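Local structure of laminin subunit ALPHA-1 (Mus musculus, 2JD4) at residues A[198-207]-A[343-351]; A[228-238]-A[249-257]. The protein is a basement-membrane chain of laminin-111 whose LG4-5 domain pair, the part described here, carries magnesium sites and probably helps attach laminin to the cell surface. The protein carries 4 engineered substitutions. One frame throughout, in Å; residues are numbered along the deposited sequence.

Contact 1: residues A[198-207]-A[343-351]; sequences QEGTFFEGSG and SFRGCVRNL
With chi1 at -69° in Phe-203 and 180° in Phe-344, CG lies anti to the carbonyl carbon in the first and to the backbone N in the second, bringing Phe-344 CD2 to Phe-203 CB at 3.9 Å. The Phe-344 edge is toward the Phe-203 face in a T-shaped pair, planes 76° and centroids 5.8 Å apart. Val-348 CG2 lies 3.9 Å from Phe-203 CE1. Behind them runs an antiparallel ladder: Phe-203 N donates to Gly-346 O at 2.8 Å and Thr-201 N to Val-348 O at 3.0 Å.

The bent chain of Arg-349 brings NH2 to Glu-199 O at 3.0 Å, with a weak bond from NE, and to a salt bridge with Glu-382. With an alanine in place of Arg-349, the Glu-199 carbonyl is likely to lose this donor and Glu-382 its charged mate. Arg-345 NH1 reaches Glu-204 O, in the guanidinium plane of Arg-345, at 2.7 Å, and Ser-343 OG donates to Gly-207 O at 2.7 Å.

The ladder belongs to the second laminin G domain, consistent with its concanavalin-like beta-sandwich. Cys-347, disulfide-bonded to Cys-378, hydrogen-bonds Arg-229 by its backbone, putting strand 347-353 between 201-204 and 222-230; strand 369-374 pairs beyond 201-204.

Contact 2: residues A[228-238]-A[249-257]; sequences FRTTSKNGVLL and GLEIVDGKV
Leu-250 O is gripped by two backbone donors, Leu-237 N and Leu-238 N, each at 3.0 Å from it. The second bond is nearly straight, with 172° at the hydrogen, and the first is more bent. Two successive residues facing one partner define a classic beta bulge, and the register accordingly shifts by one between the Val-236 and Leu-238 pairs. Leu-250 N completes the pairing by donating to Leu-238 O at 2.8 Å.

On the other side of the bulge the ladder is regular: Gly-235 and Ile-252 form a hydrogen-bonded pair, with Gly-235 N donating to Ile-252 O at 2.8 Å. Beyond it, Gly-255 N donates to Lys-233 O at 3.1 Å. Gly-255 belongs to the type I' turn from Val-253 to Lys-256, and its positive phi of 83° would press a CB against the preceding carbonyl oxygen.

Ile-252 buries more surface in this contact than any other residue. Its CG1 stands anti to the carbonyl carbon (chi1 -61°), and the chain then runs on extended, so that CD1 makes an off-centre CH-pi contact with Phe-228, 4.3 Å from the ring centroid. Leu-237 CD1 meets Ile-252 CG1 at 3.9 Å, and Leu-250 CB packs on the CB atoms of Leu-237 and Leu-238, 4.4 Å from each.

The carboxylate of Glu-251 is held from outside the hairpin, by Ser-339, Ser-340 and His-260. Leu-288 of strand 286-293 touches Phe-228, Leu-237 and Leu-250, and strands 256-262 and 322-326 pair with the outer sides of strands 247-253 and 235-241, respectively.

Overall arrangement
Following the chain from the N terminus, residues 198-207 come first and pair with 343-351 much later, so contact 1 closes a long loop with 135 residues between its segments. Contact 2 falls wholly within that loop: segments 228-238 and 249-257 are separated by only 10 residues, and its core is the hairpin of strands 235-241 and 247-253. The contact centres lie about 11 Å apart and the two touch, probably by hydrogen bonds from Thr-230 OG1 to the Arg-345 carbonyl and from Arg-229 N to the Cys-347 carbonyl, because strands 222-230 and 347-353 are neighbours. Together they link early and late strands of the second laminin G domain, consistent with its concanavalin-like beta-sandwich.

Contact 1: residues A[198-207]-A[343-351]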
ATOM      1  N   GLN A 198      -7.731   4.176  -8.552  1.00 16.30           N
ATOM      2  CA  GLN A 198      -6.648   3.806  -9.454  1.00 16.93           C
ATOM      3  C   GLN A 198      -5.460   3.401  -8.588  1.00 15.49           C
ATOM      4  O   GLN A 198      -5.394   3.772  -7.419  1.00 17.91           O
ATOM      5  CB  GLN A 198      -6.280   4.985 -10.368  1.00 17.44           C
ATOM      6  CG  GLN A 198      -5.838   6.271  -9.663  1.00 18.26           C
ATOM      7  CD  GLN A 198      -5.511   7.397 -10.651  1.00 17.97           C
ATOM      8  OE1 GLN A 198      -4.718   7.216 -11.570  1.00 22.28           O
ATOM      9  NE2 GLN A 198      -6.127   8.561 -10.457  1.00 18.60           N
ATOM     10  N   GLU A 199      -4.531   2.633  -9.141  1.00 15.07           N
ATOM     11  CA  GLU A 199      -3.379   2.198  -8.358  1.00 15.83           C
ATOM     12  C   GLU A 199      -2.563   3.375  -7.835  1.00 16.75           C
ATOM     13  O   GLU A 199      -2.165   4.253  -8.605  1.00 19.89           O
ATOM     14  CB  GLU A 199      -2.474   1.288  -9.186  1.00 16.70           C
ATOM     15  CG  GLU A 199      -1.258   0.796  -8.407  1.00 16.35           C
ATOM     16  CD  GLU A 199      -0.451  -0.233  -9.166  1.00 23.10           C
ATOM     17  OE1 GLU A 199      -0.748  -0.458 -10.360  1.00 30.41           O
ATOM     18  OE2 GLU A 199       0.481  -0.812  -8.571  1.00 25.40           O
ATOM     19  N   GLY A 200      -2.311   3.381  -6.527  1.00 17.55           N
ATOM     20  CA  GLY A 200      -1.536   4.452  -5.919  1.00 16.88           C
ATOM     21  C   GLY A 200      -1.912   4.839  -4.495  1.00 18.92           C
ATOM     22  O   GLY A 200      -2.880   4.334  -3.920  1.00 15.79           O
ATOM     23  N   THR A 201      -1.130   5.758  -3.927  1.00 16.73           N
ATOM     24  CA  THR A 201      -1.354   6.246  -2.575  1.00 16.06           C
ATOM     25  C   THR A 201      -1.705   7.729  -2.599  1.00 16.13           C
ATOM     26  O   THR A 201      -0.949   8.543  -3.135  1.00 14.89           O
ATOM     27  CB  THR A 201      -0.096   6.074  -1.713  1.00 16.59           C
ATOM     28  OG1 THR A 201       0.137   4.683  -1.474  1.00 15.51           O
ATOM     29  CG2 THR A 201      -0.248   6.811  -0.399  1.00 12.81           C
ATOM     30  N   PHE A 202      -2.836   8.076  -1.998  1.00 15.07           N
ATOM     31  CA  PHE A 202      -3.287   9.463  -1.954  1.00 17.79           C
ATOM     32  C   PHE A 202      -2.662  10.270  -0.809  1.00 17.26           C
ATOM     33  O   PHE A 202      -2.575   9.790   0.325  1.00 13.01           O
ATOM     34  CB  PHE A 202      -4.809   9.510  -1.813  1.00 17.93           C
ATOM     35  CG  PHE A 202      -5.379  10.902  -1.872  1.00 21.07           C
ATOM     36  CD1 PHE A 202      -5.148  11.712  -2.982  1.00 16.99           C
ATOM     37  CD2 PHE A 202      -6.156  11.395  -0.828  1.00 17.36           C
ATOM     38  CE1 PHE A 202      -5.685  12.997  -3.053  1.00 23.67           C
ATOM     39  CE2 PHE A 202      -6.700  12.686  -0.890  1.00 22.94           C
ATOM     40  CZ  PHE A 202      -6.463  13.482  -2.004  1.00 19.27           C
ATOM     41  N   PHE A 203      -2.227  11.489  -1.137  1.00 16.18           N
ATOM     42  CA  PHE A 203      -1.635  12.436  -0.190  1.00 16.27           C
ATOM     43  C   PHE A 203      -2.553  13.669  -0.271  1.00 18.11           C
ATOM     44  O   PHE A 203      -2.590  14.340  -1.301  1.00 17.63           O
ATOM     45  CB  PHE A 203      -0.220  12.841  -0.623  1.00 15.33           C
ATOM     46  CG  PHE A 203       0.810  11.743  -0.513  1.00 17.90           C
ATOM     47  CD1 PHE A 203       0.815  10.669  -1.401  1.00 18.57           C
ATOM     48  CD2 PHE A 203       1.810  11.815   0.456  1.00 17.96           C
ATOM     49  CE1 PHE A 203       1.802   9.684  -1.327  1.00 19.60           C
ATOM     50  CE2 PHE A 203       2.802  10.842   0.541  1.00 13.55           C
ATOM     51  CZ  PHE A 203       2.801   9.771  -0.354  1.00 18.18           C
ATOM     52  N   GLU A 204      -3.283  13.966   0.799  1.00 17.71           N
ATOM     53  CA  GLU A 204      -4.224  15.089   0.791  1.00 23.55           C
ATOM     54  C   GLU A 204      -3.630  16.502   0.840  1.00 25.84           C
ATOM     55  O   GLU A 204      -4.354  17.479   0.612  1.00 25.08           O
ATOM     56  CB  GLU A 204      -5.246  14.931   1.925  1.00 23.13           C
ATOM     57  CG  GLU A 204      -4.712  15.221   3.321  1.00 25.71           C
ATOM     58  CD  GLU A 204      -5.740  14.954   4.411  1.00 25.70           C
ATOM     59  OE1 GLU A 204      -5.497  15.346   5.569  1.00 30.50           O
ATOM     60  OE2 GLU A 204      -6.787  14.347   4.117  1.00 26.18           O
ATOM     61  N   GLY A 205      -2.339  16.614   1.154  1.00 24.54           N
ATOM     62  CA  GLY A 205      -1.690  17.917   1.197  1.00 25.00           C
ATOM     63  C   GLY A 205      -1.508  18.513   2.582  1.00 26.79           C
ATOM     64  O   GLY A 205      -1.110  19.671   2.713  1.00 28.92           O
ATOM     65  N   SER A 206      -1.772  17.723   3.620  1.00 26.49           N
ATOM     66  CA  SER A 206      -1.659  18.208   4.990  1.00 26.10           C
ATOM     67  C   SER A 206      -0.537  17.596   5.821  1.00 25.49           C
ATOM     68  O   SER A 206      -0.140  18.174   6.835  1.00 25.05           O
ATOM     69  CB  SER A 206      -2.974  17.972   5.732  1.00 26.29           C
ATOM     70  OG  SER A 206      -3.191  16.577   5.925  1.00 27.02           O
ATOM     71  N   GLY A 207      -0.025  16.437   5.412  1.00 22.07           N
ATOM     72  CA  GLY A 207       1.009  15.804   6.212  1.00 20.73           C
ATOM     73  C   GLY A 207       2.175  15.119   5.520  1.00 20.16           C
ATOM     74  O   GLY A 207       2.829  15.709   4.665  1.00 18.21           O
ATOM     75  N   SER A 343       3.566  20.233   1.865  1.00 17.41           N
ATOM     76  CA  SER A 343       3.174  18.826   1.718  1.00 18.02           C
ATOM     77  C   SER A 343       2.573  18.558   0.331  1.00 19.64           C
ATOM     78  O   SER A 343       1.778  19.349  -0.176  1.00 17.60           O
ATOM     79  CB  SER A 343       2.150  18.434   2.796  1.00 16.36           C
ATOM     80  OG  SER A 343       2.722  18.394   4.098  1.00 18.31           O
ATOM     81  N   PHE A 344       2.965  17.438  -0.273  1.00 17.68           N
ATOM     82  CA  PHE A 344       2.476  17.026  -1.590  1.00 14.90           C
ATOM     83  C   PHE A 344       0.972  16.716  -1.563  1.00 18.67           C
ATOM     84  O   PHE A 344       0.433  16.280  -0.542  1.00 18.42           O
ATOM     85  CB  PHE A 344       3.241  15.766  -2.036  1.00 15.43           C
ATOM     86  CG  PHE A 344       2.827  15.219  -3.386  1.00 15.76           C
ATOM     87  CD1 PHE A 344       3.193  15.866  -4.561  1.00 17.81           C
ATOM     88  CD2 PHE A 344       2.137  14.011  -3.477  1.00 14.61           C
ATOM     89  CE1 PHE A 344       2.888  15.317  -5.805  1.00 22.26           C
ATOM     90  CE2 PHE A 344       1.824  13.450  -4.719  1.00 15.96           C
ATOM     91  CZ  PHE A 344       2.204  14.107  -5.886  1.00 20.19           C
ATOM     92  N   ARG A 345       0.300  16.965  -2.686  1.00 21.60           N
ATOM     93  CA  ARG A 345      -1.121  16.643  -2.833  1.00 23.56           C
ATOM     94  C   ARG A 345      -1.263  15.942  -4.180  1.00 22.14           C
ATOM     95  O   ARG A 345      -0.961  16.521  -5.220  1.00 24.88           O
ATOM     96  CB  ARG A 345      -2.011  17.890  -2.817  1.00 25.47           C
ATOM     97  CG  ARG A 345      -3.493  17.532  -3.010  1.00 25.90           C
ATOM     98  CD  ARG A 345      -4.414  18.737  -2.931  1.00 34.84           C
ATOM     99  NE  ARG A 345      -5.782  18.377  -3.307  1.00 40.39           N
ATOM    100  CZ  ARG A 345      -6.598  17.627  -2.571  1.00 43.16           C
ATOM    101  NH1 ARG A 345      -6.200  17.154  -1.400  1.00 45.09           N
ATOM    102  NH2 ARG A 345      -7.815  17.338  -3.014  1.00 45.59           N
ATOM    103  N   GLY A 346      -1.718  14.693  -4.149  1.00 20.16           N
ATOM    104  CA  GLY A 346      -1.870  13.902  -5.359  1.00 19.61           C
ATOM    105  C   GLY A 346      -1.592  12.444  -5.017  1.00 17.43           C
ATOM    106  O   GLY A 346      -1.795  12.035  -3.876  1.00 19.19           O
ATOM    107  N   CYS A 347      -1.141  11.646  -5.982  1.00 17.36           N
ATOM    108  CA  CYS A 347      -0.837  10.244  -5.682  1.00 16.88           C
ATOM    109  C   CYS A 347       0.564   9.860  -6.162  1.00 17.53           C
ATOM    110  O   CYS A 347       1.103  10.450  -7.108  1.00 15.57           O
ATOM    111  CB  CYS A 347      -1.875   9.293  -6.321  1.00 18.22           C
ATOM    112  SG  CYS A 347      -3.613   9.560  -5.823  1.00 20.03           S
ATOM    113  N   VAL A 348       1.147   8.873  -5.484  1.00 15.55           N
ATOM    114  CA  VAL A 348       2.464   8.342  -5.820  1.00 17.89           C
ATOM    115  C   VAL A 348       2.329   6.815  -5.916  1.00 20.01           C
ATOM    116  O   VAL A 348       1.619   6.200  -5.121  1.00 19.80           O
ATOM    117  CB  VAL A 348       3.496   8.697  -4.730  1.00 19.99           C
ATOM    118  CG1 VAL A 348       4.809   7.953  -4.975  1.00 23.67           C
ATOM    119  CG2 VAL A 348       3.718  10.202  -4.711  1.00 17.98           C
ATOM    120  N   ARG A 349       3.007   6.211  -6.888  1.00 20.32           N
ATOM    121  CA  ARG A 349       2.936   4.766  -7.085  1.00 23.20           C
ATOM    122  C   ARG A 349       4.311   4.221  -7.474  1.00 23.97           C
ATOM    123  O   ARG A 349       5.167   4.962  -7.967  1.00 27.68           O
ATOM    124  CB  ARG A 349       1.923   4.444  -8.191  1.00 23.66           C
ATOM    125  CG  ARG A 349       2.555   4.100  -9.537  1.00 31.58           C
ATOM    126  CD  ARG A 349       1.743   4.561 -10.750  1.00 34.67           C
ATOM    127  NE  ARG A 349       0.333   4.203 -10.695  1.00 32.96           N
ATOM    128  CZ  ARG A 349      -0.507   4.311 -11.725  1.00 34.95           C
ATOM    129  NH1 ARG A 349      -0.080   4.756 -12.900  1.00 32.74           N
ATOM    130  NH2 ARG A 349      -1.785   3.994 -11.577  1.00 33.01           N
ATOM    131  N   ASN A 350       4.512   2.927  -7.246  1.00 21.85           N
ATOM    132  CA  ASN A 350       5.764   2.254  -7.583  1.00 23.70           C
ATOM    133  C   ASN A 350       7.022   2.949  -7.072  1.00 22.18           C
ATOM    134  O   ASN A 350       7.968   3.183  -7.831  1.00 24.98           O
ATOM    135  CB  ASN A 350       5.864   2.067  -9.102  1.00 25.79           C
ATOM    136  CG  ASN A 350       4.777   1.156  -9.648  1.00 30.85           C
ATOM    137  OD1 ASN A 350       4.524   0.082  -9.100  1.00 35.02           O
ATOM    138  ND2 ASN A 350       4.134   1.575 -10.737  1.00 30.00           N
ATOM    139  N   LEU A 351       7.033   3.269  -5.784  1.00 22.64           N
ATOM    140  CA  LEU A 351       8.184   3.919  -5.163  1.00 24.13           C
ATOM    141  C   LEU A 351       9.238   2.857  -4.851  1.00 24.49           C
ATOM    142  O   LEU A 351       8.980   1.938  -4.070  1.00 23.30           O
ATOM    143  CB  LEU A 351       7.759   4.605  -3.866  1.00 26.77           C
ATOM    144  CG  LEU A 351       8.848   5.331  -3.079  1.00 27.56           C
ATOM    145  CD1 LEU A 351       9.417   6.474  -3.906  1.00 30.32           C
ATOM    146  CD2 LEU A 351       8.257   5.856  -1.783  1.00 33.33           C
TER
HETATM  147  O   HOH W   1       2.439   0.973  -6.706  1.00 36.35           O
HETATM  148  O   HOH W   2       1.696   3.664  -3.320  1.00 26.36           O
HETATM  149  O   HOH W   3       0.208  21.366   0.312  1.00 37.83           O

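Contact 2: residues A[228-238]-A[249-257]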
ATOM      1  N   PHE A 228       4.259   9.786 -10.220  1.00 21.55           N
ATOM      2  CA  PHE A 228       3.419  10.696  -9.462  1.00 19.76           C
ATOM      3  C   PHE A 228       2.412  11.406 -10.358  1.00 20.87           C
ATOM      4  O   PHE A 228       2.624  11.538 -11.558  1.00 24.59           O
ATOM      5  CB  PHE A 228       4.294  11.736  -8.744  1.00 20.63           C
ATOM      6  CG  PHE A 228       4.889  12.780  -9.663  1.00 24.48           C
ATOM      7  CD1 PHE A 228       4.154  13.905 -10.034  1.00 22.56           C
ATOM      8  CD2 PHE A 228       6.184  12.635 -10.158  1.00 25.12           C
ATOM      9  CE1 PHE A 228       4.700  14.873 -10.885  1.00 23.97           C
ATOM     10  CE2 PHE A 228       6.743  13.598 -11.010  1.00 25.50           C
ATOM     11  CZ  PHE A 228       5.997  14.718 -11.374  1.00 22.70           C
ATOM     12  N   ARG A 229       1.315  11.856  -9.756  1.00 21.68           N
ATOM     13  CA  ARG A 229       0.280  12.601 -10.460  1.00 20.99           C
ATOM     14  C   ARG A 229      -0.155  13.673  -9.478  1.00 20.84           C
ATOM     15  O   ARG A 229      -0.282  13.413  -8.278  1.00 21.21           O
ATOM     16  CB  ARG A 229      -0.919  11.714 -10.834  1.00 24.29           C
ATOM     17  CG  ARG A 229      -1.777  11.243  -9.660  1.00 26.42           C
ATOM     18  CD  ARG A 229      -3.092  10.621 -10.141  1.00 30.82           C
ATOM     19  NE  ARG A 229      -4.000  11.605 -10.736  1.00 29.24           N
ATOM     20  CZ  ARG A 229      -4.678  12.518 -10.048  1.00 29.51           C
ATOM     21  NH1 ARG A 229      -4.561  12.578  -8.730  1.00 31.45           N
ATOM     22  NH2 ARG A 229      -5.472  13.373 -10.676  1.00 29.92           N
ATOM     23  N   THR A 230      -0.372  14.884  -9.971  1.00 21.76           N
ATOM     24  CA  THR A 230      -0.769  15.972  -9.090  1.00 20.17           C
ATOM     25  C   THR A 230      -1.400  17.122  -9.860  1.00 20.18           C
ATOM     26  O   THR A 230      -1.194  17.258 -11.064  1.00 20.14           O
ATOM     27  CB  THR A 230       0.464  16.515  -8.311  1.00 23.30           C
ATOM     28  OG1 THR A 230       0.063  17.569  -7.426  1.00 24.05           O
ATOM     29  CG2 THR A 230       1.511  17.038  -9.278  1.00 21.79           C
ATOM     30  N   THR A 231      -2.183  17.929  -9.154  1.00 18.73           N
ATOM     31  CA  THR A 231      -2.820  19.103  -9.737  1.00 23.34           C
ATOM     32  C   THR A 231      -2.375  20.340  -8.953  1.00 23.21           C
ATOM     33  O   THR A 231      -3.087  21.348  -8.902  1.00 23.10           O
ATOM     34  CB  THR A 231      -4.361  19.013  -9.690  1.00 25.20           C
ATOM     35  OG1 THR A 231      -4.804  18.896  -8.330  1.00 27.05           O
ATOM     36  CG2 THR A 231      -4.839  17.816 -10.491  1.00 27.26           C
ATOM     37  N   SER A 232      -1.197  20.245  -8.336  1.00 24.52           N
ATOM     38  CA  SER A 232      -0.615  21.337  -7.553  1.00 26.38           C
ATOM     39  C   SER A 232       0.796  21.634  -8.057  1.00 27.99           C
ATOM     40  O   SER A 232       1.499  20.738  -8.533  1.00 25.64           O
ATOM     41  CB  SER A 232      -0.567  20.965  -6.069  1.00 33.72           C
ATOM     42  OG  SER A 232       0.089  21.972  -5.311  1.00 33.55           O
ATOM     43  N   LYS A 233       1.215  22.891  -7.942  1.00 28.18           N
ATOM     44  CA  LYS A 233       2.531  23.297  -8.429  1.00 29.40           C
ATOM     45  C   LYS A 233       3.673  23.164  -7.427  1.00 26.85           C
ATOM     46  O   LYS A 233       4.837  23.269  -7.807  1.00 28.93           O
ATOM     47  CB  LYS A 233       2.468  24.739  -8.943  1.00 31.84           C
ATOM     48  CG  LYS A 233       1.295  24.998  -9.886  1.00 38.83           C
ATOM     49  CD  LYS A 233       1.318  26.407 -10.454  1.00 40.38           C
ATOM     50  CE  LYS A 233       2.387  26.547 -11.517  1.00 41.10           C
ATOM     51  NZ  LYS A 233       2.097  25.665 -12.680  1.00 45.37           N
ATOM     52  N   ASN A 234       3.354  22.937  -6.155  1.00 25.99           N
ATOM     53  CA  ASN A 234       4.401  22.799  -5.148  1.00 24.93           C
ATOM     54  C   ASN A 234       4.158  21.625  -4.205  1.00 23.63           C
ATOM     55  O   ASN A 234       3.051  21.439  -3.707  1.00 20.42           O
ATOM     56  CB  ASN A 234       4.525  24.089  -4.329  1.00 24.51           C
ATOM     57  CG  ASN A 234       4.817  25.299  -5.191  1.00 25.39           C
ATOM     58  OD1 ASN A 234       3.902  25.989  -5.639  1.00 29.80           O
ATOM     59  ND2 ASN A 234       6.094  25.551  -5.446  1.00 19.38           N
ATOM     60  N   GLY A 235       5.200  20.838  -3.958  1.00 20.77           N
ATOM     61  CA  GLY A 235       5.045  19.709  -3.066  1.00 20.63           C
ATOM     62  C   GLY A 235       6.301  18.888  -2.897  1.00 16.38           C
ATOM     63  O   GLY A 235       6.969  18.547  -3.875  1.00 19.27           O
ATOM     64  N   VAL A 236       6.626  18.584  -1.646  1.00 14.90           N
ATOM     65  CA  VAL A 236       7.790  17.777  -1.328  1.00 17.10           C
ATOM     66  C   VAL A 236       7.477  16.323  -1.666  1.00 16.82           C
ATOM     67  O   VAL A 236       6.389  15.840  -1.374  1.00 16.87           O
ATOM     68  CB  VAL A 236       8.135  17.867   0.175  1.00 18.77           C
ATOM     69  CG1 VAL A 236       9.248  16.878   0.507  1.00 18.56           C
ATOM     70  CG2 VAL A 236       8.546  19.300   0.536  1.00 17.91           C
ATOM     71  N   LEU A 237       8.430  15.627  -2.275  1.00 17.21           N
ATOM     72  CA  LEU A 237       8.229  14.223  -2.624  1.00 17.47           C
ATOM     73  C   LEU A 237       8.980  13.294  -1.672  1.00 19.40           C
ATOM     74  O   LEU A 237       8.391  12.371  -1.102  1.00 16.27           O
ATOM     75  CB  LEU A 237       8.682  13.965  -4.068  1.00 19.07           C
ATOM     76  CG  LEU A 237       7.832  14.623  -5.167  1.00 21.43           C
ATOM     77  CD1 LEU A 237       8.530  14.492  -6.522  1.00 16.63           C
ATOM     78  CD2 LEU A 237       6.449  13.959  -5.207  1.00 19.73           C
ATOM     79  N   LEU A 238      10.274  13.543  -1.484  1.00 16.43           N
ATOM     80  CA  LEU A 238      11.066  12.693  -0.610  1.00 17.64           C
ATOM     81  C   LEU A 238      12.297  13.384  -0.029  1.00 19.44           C
ATOM     82  O   LEU A 238      12.905  14.245  -0.671  1.00 20.80           O
ATOM     83  CB  LEU A 238      11.478  11.429  -1.378  1.00 15.60           C
ATOM     84  CG  LEU A 238      12.261  10.303  -0.693  1.00 21.71           C
ATOM     85  CD1 LEU A 238      11.913   8.973  -1.360  1.00 19.14           C
ATOM     86  CD2 LEU A 238      13.766  10.585  -0.757  1.00 21.97           C
ATOM     87  N   GLY A 249      17.323  15.236  -1.280  1.00 24.14           N
ATOM     88  CA  GLY A 249      15.922  15.624  -1.346  1.00 23.24           C
ATOM     89  C   GLY A 249      15.367  15.674  -2.758  1.00 24.07           C
ATOM     90  O   GLY A 249      16.101  15.931  -3.711  1.00 24.54           O
ATOM     91  N   LEU A 250      14.065  15.417  -2.883  1.00 24.01           N
ATOM     92  CA  LEU A 250      13.363  15.437  -4.165  1.00 22.45           C
ATOM     93  C   LEU A 250      12.084  16.241  -3.914  1.00 23.24           C
ATOM     94  O   LEU A 250      11.314  15.916  -3.007  1.00 23.28           O
ATOM     95  CB  LEU A 250      13.013  14.009  -4.589  1.00 26.56           C
ATOM     96  CG  LEU A 250      12.820  13.700  -6.074  1.00 32.91           C
ATOM     97  CD1 LEU A 250      14.135  13.910  -6.813  1.00 29.20           C
ATOM     98  CD2 LEU A 250      12.355  12.252  -6.239  1.00 34.72           C
ATOM     99  N   GLU A 251      11.859  17.285  -4.703  1.00 22.42           N
ATOM    100  CA  GLU A 251      10.686  18.133  -4.516  1.00 21.52           C
ATOM    101  C   GLU A 251      10.227  18.832  -5.789  1.00 25.01           C
ATOM    102  O   GLU A 251      10.986  18.966  -6.753  1.00 23.36           O
ATOM    103  CB  GLU A 251      10.984  19.197  -3.449  1.00 24.87           C
ATOM    104  CG  GLU A 251      12.376  19.808  -3.582  1.00 21.84           C
ATOM    105  CD  GLU A 251      12.639  20.984  -2.638  1.00 25.98           C
ATOM    106  OE1 GLU A 251      12.040  21.053  -1.542  1.00 22.96           O
ATOM    107  OE2 GLU A 251      13.478  21.838  -2.995  1.00 26.64           O
ATOM    108  N   ILE A 252       8.969  19.265  -5.777  1.00 23.45           N
ATOM    109  CA  ILE A 252       8.373  19.986  -6.895  1.00 24.62           C
ATOM    110  C   ILE A 252       8.183  21.425  -6.414  1.00 24.01           C
ATOM    111  O   ILE A 252       7.463  21.667  -5.451  1.00 24.73           O
ATOM    112  CB  ILE A 252       6.982  19.406  -7.277  1.00 28.12           C
ATOM    113  CG1 ILE A 252       7.119  17.939  -7.701  1.00 28.99           C
ATOM    114  CG2 ILE A 252       6.375  20.218  -8.401  1.00 29.95           C
ATOM    115  CD1 ILE A 252       5.801  17.295  -8.110  1.00 36.34           C
ATOM    116  N   VAL A 253       8.846  22.370  -7.071  1.00 25.25           N
ATOM    117  CA  VAL A 253       8.739  23.781  -6.706  1.00 26.28           C
ATOM    118  C   VAL A 253       8.437  24.607  -7.955  1.00 26.12           C
ATOM    119  O   VAL A 253       9.241  24.661  -8.885  1.00 25.24           O
ATOM    120  CB  VAL A 253      10.055  24.292  -6.067  1.00 29.18           C
ATOM    121  CG1 VAL A 253       9.950  25.782  -5.760  1.00 28.14           C
ATOM    122  CG2 VAL A 253      10.346  23.510  -4.793  1.00 28.53           C
ATOM    123  N   ASP A 254       7.264  25.232  -7.969  1.00 29.12           N
ATOM    124  CA  ASP A 254       6.827  26.060  -9.089  1.00 30.97           C
ATOM    125  C   ASP A 254       6.807  25.326 -10.426  1.00 30.34           C
ATOM    126  O   ASP A 254       7.224  25.872 -11.450  1.00 31.00           O
ATOM    127  CB  ASP A 254       7.710  27.306  -9.199  1.00 36.91           C
ATOM    128  CG  ASP A 254       7.635  28.180  -7.963  1.00 43.74           C
ATOM    129  OD1 ASP A 254       6.507  28.486  -7.517  1.00 46.82           O
ATOM    130  OD2 ASP A 254       8.703  28.563  -7.440  1.00 49.52           O
ATOM    131  N   GLY A 255       6.319  24.090 -10.414  1.00 26.69           N
ATOM    132  CA  GLY A 255       6.236  23.321 -11.642  1.00 26.91           C
ATOM    133  C   GLY A 255       7.498  22.603 -12.082  1.00 27.27           C
ATOM    134  O   GLY A 255       7.485  21.892 -13.084  1.00 30.89           O
ATOM    135  N   LYS A 256       8.592  22.780 -11.350  1.00 25.54           N
ATOM    136  CA  LYS A 256       9.846  22.116 -11.697  1.00 27.81           C
ATOM    137  C   LYS A 256      10.218  21.064 -10.658  1.00 27.17           C
ATOM    138  O   LYS A 256       9.822  21.160  -9.500  1.00 27.79           O
ATOM    139  CB  LYS A 256      10.978  23.143 -11.798  1.00 32.47           C
ATOM    140  CG  LYS A 256      10.853  24.087 -12.984  1.00 38.05           C
ATOM    141  CD  LYS A 256      11.204  25.515 -12.602  1.00 43.62           C
ATOM    142  CE  LYS A 256      12.597  25.621 -12.010  1.00 44.90           C
ATOM    143  NZ  LYS A 256      12.919  27.034 -11.661  1.00 52.62           N
ATOM    144  N   VAL A 257      10.980  20.061 -11.080  1.00 25.15           N
ATOM    145  CA  VAL A 257      11.420  19.014 -10.172  1.00 27.15           C
ATOM    146  C   VAL A 257      12.889  19.254  -9.830  1.00 28.46           C
ATOM    147  O   VAL A 257      13.720  19.453 -10.725  1.00 27.94           O
ATOM    148  CB  VAL A 257      11.258  17.615 -10.805  1.00 25.39           C
ATOM    149  CG1 VAL A 257      11.799  16.545  -9.867  1.00 24.87           C
ATOM    150  CG2 VAL A 257       9.787  17.347 -11.095  1.00 24.96           C
TER